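Long-range contact in CPXV018 protein (Cowpox virus, PDB 4PDC), which probably acts as a viral decoy with an MHC class I-like platform fold, engaging the NKG2D receptor of natural killer cells: residues E[62-71]-E[113-124]. The protein carries 2 engineered substitutions. Numbering follows the deposited sequence.
Sequences FFSLFRRVPT and NKNMWLTTSEFR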
loop_
_atom_site.group_PDB
_atom_site.type_symbol
_atom_site.label_atom_id
_atom_site.label_comp_id
_atom_site.label_asym_id
_atom_site.label_seq_id
_atom_site.Cartn_x
_atom_site.Cartn_y
_atom_site.Cartn_z
ATOM N N PHE E 62 8.337 -5.218 10.037
ATOM C CA PHE E 62 7.338 -5.405 11.091
ATOM C C PHE E 62 7.984 -5.345 12.470
ATOM O O PHE E 62 7.465 -4.705 13.386
ATOM C CB PHE E 62 6.605 -6.742 10.920
ATOM C CG PHE E 62 5.624 -7.046 12.025
ATOM C CD1 PHE E 62 4.301 -6.657 11.920
ATOM C CD2 PHE E 62 6.028 -7.726 13.166
ATOM C CE1 PHE E 62 3.396 -6.935 12.940
ATOM C CE2 PHE E 62 5.129 -8.012 14.181
ATOM C CZ PHE E 62 3.816 -7.611 14.068
ATOM N N PHE E 63 9.126 -6.011 12.614
ATOM C CA PHE E 63 9.816 -6.054 13.896
ATOM C C PHE E 63 10.654 -4.803 14.150
ATOM O O PHE E 63 10.691 -4.295 15.268
ATOM C CB PHE E 63 10.701 -7.296 13.976
ATOM C CG PHE E 63 9.926 -8.579 14.068
ATOM C CD1 PHE E 63 9.270 -8.922 15.238
ATOM C CD2 PHE E 63 9.851 -9.440 12.986
ATOM C CE1 PHE E 63 8.555 -10.102 15.330
ATOM C CE2 PHE E 63 9.140 -10.620 13.070
ATOM C CZ PHE E 63 8.488 -10.951 14.244
ATOM N N SER E 64 11.318 -4.299 13.116
ATOM C CA SER E 64 12.236 -3.179 13.292
ATOM C C SER E 64 11.480 -1.868 13.508
ATOM O O SER E 64 12.046 -0.902 14.010
ATOM C CB SER E 64 13.178 -3.059 12.091
ATOM O OG SER E 64 12.475 -2.702 10.917
ATOM N N LEU E 65 10.203 -1.845 13.136
ATOM C CA LEU E 65 9.349 -0.681 13.363
ATOM C C LEU E 65 8.708 -0.700 14.754
ATOM O O LEU E 65 8.152 0.305 15.201
ATOM C CB LEU E 65 8.248 -0.609 12.303
ATOM C CG LEU E 65 8.671 -0.235 10.882
ATOM C CD1 LEU E 65 7.528 -0.499 9.910
ATOM C CD2 LEU E 65 9.101 1.219 10.817
ATOM N N PHE E 66 8.771 -1.842 15.433
ATOM C CA PHE E 66 8.193 -1.951 16.768
ATOM C C PHE E 66 9.139 -1.331 17.785
ATOM O O PHE E 66 10.263 -1.796 17.964
ATOM C CB PHE E 66 7.904 -3.410 17.126
ATOM C CG PHE E 66 7.270 -3.587 18.482
ATOM C CD1 PHE E 66 6.103 -2.915 18.810
ATOM C CD2 PHE E 66 7.835 -4.431 19.420
ATOM C CE1 PHE E 66 5.516 -3.079 20.057
ATOM C CE2 PHE E 66 7.255 -4.600 20.666
ATOM C CZ PHE E 66 6.099 -3.923 20.984
ATOM N N ARG E 67 8.676 -0.279 18.450
ATOM C CA ARG E 67 9.515 0.465 19.381
ATOM C C ARG E 67 9.417 -0.112 20.789
ATOM O O ARG E 67 8.919 0.538 21.708
ATOM C CB ARG E 67 9.124 1.942 19.371
ATOM C CG ARG E 67 9.096 2.533 17.970
ATOM C CD ARG E 67 9.353 4.027 17.970
ATOM N NE ARG E 67 8.229 4.802 18.489
ATOM C CZ ARG E 67 7.272 5.336 17.736
ATOM N NH1 ARG E 67 7.280 5.187 16.416
ATOM N NH2 ARG E 67 6.297 6.028 18.306
ATOM N N ARG E 68 9.902 -1.339 20.940
ATOM C CA ARG E 68 9.901 -2.034 22.220
ATOM C C ARG E 68 10.678 -1.244 23.271
ATOM O O ARG E 68 11.791 -0.793 23.009
ATOM C CB ARG E 68 10.508 -3.432 22.051
ATOM C CG ARG E 68 10.595 -4.248 23.329
ATOM C CD ARG E 68 11.107 -5.661 23.062
ATOM N NE ARG E 68 12.566 -5.752 23.128
ATOM C CZ ARG E 68 13.387 -5.587 22.093
ATOM N NH1 ARG E 68 12.911 -5.317 20.884
ATOM N NH2 ARG E 68 14.697 -5.695 22.269
ATOM N N VAL E 69 10.092 -1.065 24.452
ATOM C CA VAL E 69 10.793 -0.398 25.545
ATOM C C VAL E 69 11.426 -1.455 26.443
ATOM O O VAL E 69 10.816 -2.495 26.699
ATOM C CB VAL E 69 9.860 0.512 26.383
ATOM C CG1 VAL E 69 9.273 1.609 25.512
ATOM C CG2 VAL E 69 8.749 -0.285 27.051
ATOM N N PRO E 70 12.661 -1.212 26.911
ATOM C CA PRO E 70 13.248 -2.179 27.844
ATOM C C PRO E 70 12.421 -2.269 29.122
ATOM O O PRO E 70 11.834 -1.267 29.526
ATOM C CB PRO E 70 14.644 -1.610 28.123
ATOM C CG PRO E 70 14.907 -0.649 27.007
ATOM C CD PRO E 70 13.577 -0.094 26.627
ATOM N N THR E 71 12.375 -3.447 29.735
ATOM C CA THR E 71 11.573 -3.657 30.939
ATOM C C THR E 71 12.347 -4.432 31.991
ATOM O O THR E 71 13.261 -5.190 31.670
ATOM C CB THR E 71 10.272 -4.434 30.638
ATOM O OG1 THR E 71 10.586 -5.800 30.341
ATOM C CG2 THR E 71 9.528 -3.821 29.466
ATOM N N ASN E 113 4.789 -2.414 26.425
ATOM C CA ASN E 113 4.977 -3.182 25.208
ATOM C C ASN E 113 3.664 -3.833 24.787
ATOM O O ASN E 113 3.360 -3.925 23.599
ATOM C CB ASN E 113 6.068 -4.234 25.407
ATOM C CG ASN E 113 7.448 -3.617 25.555
ATOM O OD1 ASN E 113 7.747 -2.593 24.942
ATOM N ND2 ASN E 113 8.294 -4.233 26.373
ATOM N N LYS E 114 2.878 -4.257 25.774
ATOM C CA LYS E 114 1.589 -4.887 25.520
ATOM C C LYS E 114 0.645 -3.945 24.769
ATOM O O LYS E 114 0.014 -4.334 23.783
ATOM C CB LYS E 114 0.958 -5.330 26.839
ATOM C CG LYS E 114 -0.314 -6.135 26.690
ATOM C CD LYS E 114 -0.861 -6.547 28.050
ATOM C CE LYS E 114 -2.100 -7.413 27.914
ATOM N NZ LYS E 114 -2.684 -7.763 29.237
ATOM N N ASN E 115 0.556 -2.703 25.228
ATOM C CA ASN E 115 -0.308 -1.722 24.580
ATOM C C ASN E 115 0.197 -1.299 23.205
ATOM O O ASN E 115 -0.584 -1.190 22.261
ATOM C CB ASN E 115 -0.466 -0.489 25.472
ATOM C CG ASN E 115 -1.465 -0.710 26.596
ATOM O OD1 ASN E 115 -2.460 -1.418 26.427
ATOM N ND2 ASN E 115 -1.205 -0.102 27.746
ATOM N N MET E 116 1.496 -1.054 23.091
ATOM C CA MET E 116 2.071 -0.641 21.818
ATOM C C MET E 116 1.906 -1.741 20.773
ATOM O O MET E 116 1.614 -1.473 19.605
ATOM C CB MET E 116 3.548 -0.294 21.986
ATOM C CG MET E 116 4.173 0.308 20.742
ATOM S SD MET E 116 5.947 0.587 20.907
ATOM C CE MET E 116 5.988 1.693 22.320
ATOM N N TRP E 117 2.103 -2.980 21.203
ATOM C CA TRP E 117 1.945 -4.135 20.329
ATOM C C TRP E 117 0.521 -4.197 19.783
ATOM O O TRP E 117 0.305 -4.467 18.603
ATOM C CB TRP E 117 2.287 -5.413 21.095
ATOM C CG TRP E 117 2.226 -6.672 20.281
ATOM C CD1 TRP E 117 1.191 -7.556 20.221
ATOM C CD2 TRP E 117 3.249 -7.192 19.423
ATOM N NE1 TRP E 117 1.504 -8.599 19.380
ATOM C CE2 TRP E 117 2.761 -8.397 18.874
ATOM C CE3 TRP E 117 4.529 -6.758 19.066
ATOM C CZ2 TRP E 117 3.510 -9.174 17.994
ATOM C CZ3 TRP E 117 5.271 -7.530 18.189
ATOM C CH2 TRP E 117 4.758 -8.724 17.663
ATOM N N LEU E 118 -0.440 -3.925 20.657
ATOM C CA LEU E 118 -1.854 -3.963 20.307
ATOM C C LEU E 118 -2.230 -2.864 19.326
ATOM O O LEU E 118 -2.997 -3.094 18.389
ATOM C CB LEU E 118 -2.717 -3.839 21.573
ATOM C CG LEU E 118 -4.238 -3.759 21.380
ATOM C CD1 LEU E 118 -4.793 -5.047 20.787
ATOM C CD2 LEU E 118 -4.931 -3.445 22.700
ATOM N N THR E 119 -1.696 -1.668 19.541
ATOM C CA THR E 119 -2.099 -0.524 18.740
ATOM C C THR E 119 -1.266 -0.326 17.475
ATOM O O THR E 119 -1.591 0.548 16.673
ATOM C CB THR E 119 -2.035 0.781 19.556
ATOM O OG1 THR E 119 -0.686 1.040 19.963
ATOM C CG2 THR E 119 -2.925 0.682 20.782
ATOM N N THR E 120 -0.211 -1.121 17.283
ATOM C CA THR E 120 0.686 -0.908 16.136
ATOM C C THR E 120 0.935 -2.121 15.244
ATOM O O THR E 120 1.501 -1.976 14.162
ATOM C CB THR E 120 2.082 -0.417 16.589
ATOM O OG1 THR E 120 2.773 -1.473 17.270
ATOM C CG2 THR E 120 1.964 0.802 17.483
ATOM N N SER E 121 0.545 -3.311 15.686
ATOM C CA SER E 121 0.842 -4.518 14.918
ATOM C C SER E 121 0.188 -4.511 13.531
ATOM O O SER E 121 0.862 -4.727 12.521
ATOM C CB SER E 121 0.404 -5.760 15.696
ATOM O OG SER E 121 1.360 -6.081 16.693
ATOM N N GLU E 122 -1.121 -4.273 13.480
ATOM C CA GLU E 122 -1.828 -4.230 12.201
ATOM C C GLU E 122 -1.222 -3.151 11.307
ATOM O O GLU E 122 -0.959 -3.375 10.129
ATOM C CB GLU E 122 -3.324 -3.969 12.411
ATOM C CG GLU E 122 -4.143 -4.023 11.126
ATOM C CD GLU E 122 -5.629 -3.802 11.356
ATOM O OE1 GLU E 122 -6.038 -3.621 12.521
ATOM O OE2 GLU E 122 -6.389 -3.810 10.363
ATOM N N PHE E 123 -0.996 -1.984 11.899
ATOM C CA PHE E 123 -0.344 -0.864 11.234
ATOM C C PHE E 123 0.991 -1.278 10.613
ATOM O O PHE E 123 1.240 -1.030 9.433
ATOM C CB PHE E 123 -0.152 0.270 12.250
ATOM C CG PHE E 123 0.668 1.427 11.754
ATOM C CD1 PHE E 123 0.063 2.505 11.131
ATOM C CD2 PHE E 123 2.039 1.458 11.956
ATOM C CE1 PHE E 123 0.812 3.579 10.693
ATOM C CE2 PHE E 123 2.794 2.528 11.518
ATOM C CZ PHE E 123 2.179 3.593 10.889
ATOM N N ARG E 124 1.836 -1.934 11.403
ATOM C CA ARG E 124 3.179 -2.285 10.958
ATOM C C ARG E 124 3.153 -3.378 9.884
ATOM O O ARG E 124 4.065 -3.470 9.065
ATOM C CB ARG E 124 4.030 -2.713 12.160
ATOM C CG ARG E 124 4.583 -1.535 12.961
ATOM C CD ARG E 124 4.787 -1.877 14.428
ATOM N NE ARG E 124 5.337 -3.214 14.568
ATOM C CZ ARG E 124 4.841 -4.172 15.342
ATOM N NH1 ARG E 124 3.778 -3.971 16.114
ATOM N NH2 ARG E 124 5.443 -5.345 15.360
#
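Asn113 opens the helix 113-124 by reading the backbone of Val69 with both ends of its amide. Asn113 OD1 receives Val69 N at 2.8 Å on a lone pair in the carbonyl plane, and Asn113 ND2 returns a bond to Val69 O at 3.1 Å, close to the amide's own plane, while also donating to Glu76. The two bonds fix the amide's rotation and pair it with the backbone of Val69. One turn on, Met116 sets SD 4.6 Å from the centroid of the Phe66 ring, a slanting Met-aromatic contact, and its CG packs against Phe66 CE1. Trp117 then joins both aromatic partners. Its CE3 edge points at the middle of one Phe66 face, with the Phe66 and Trp117 ring planes at 84°, a T-shaped pair; the edge of Phe62 is turned toward the Trp117 face in an offset version, ring centroids 5.6 Å apart. Trp117 NE1 bonds Thr79 O, and both Phe66 and Trp117 rest on Leu10, so the cluster sits on the antiparallel sheet. One sheet carrying two helical flanks matches an MHC class I-like platform, and here the end of helix 51-64 and the loop after it pack directly against the opposing helix. Another protein's chain binds alongside, its acidic side chain salt-bridged to Arg67 and its backbone hydrogen-bonded to Thr119. Thr120 OG1, itself donating to Met116 O, accepts Arg124 NH1 at 2.9 Å. Bent at chi3 (41°), Arg124 brings NE, in the carbonyl plane, and NH2, from above it, side-on to Phe62 O, each at 2.9 Å. The guanidinium is tilted over one Phe62 face, NH2 leading; Arg124 CZ is 3.9 Å from the Phe62 centroid and 14° off the normal, a cation-pi contact; Phe66 CB presses on the guanidinium's other face.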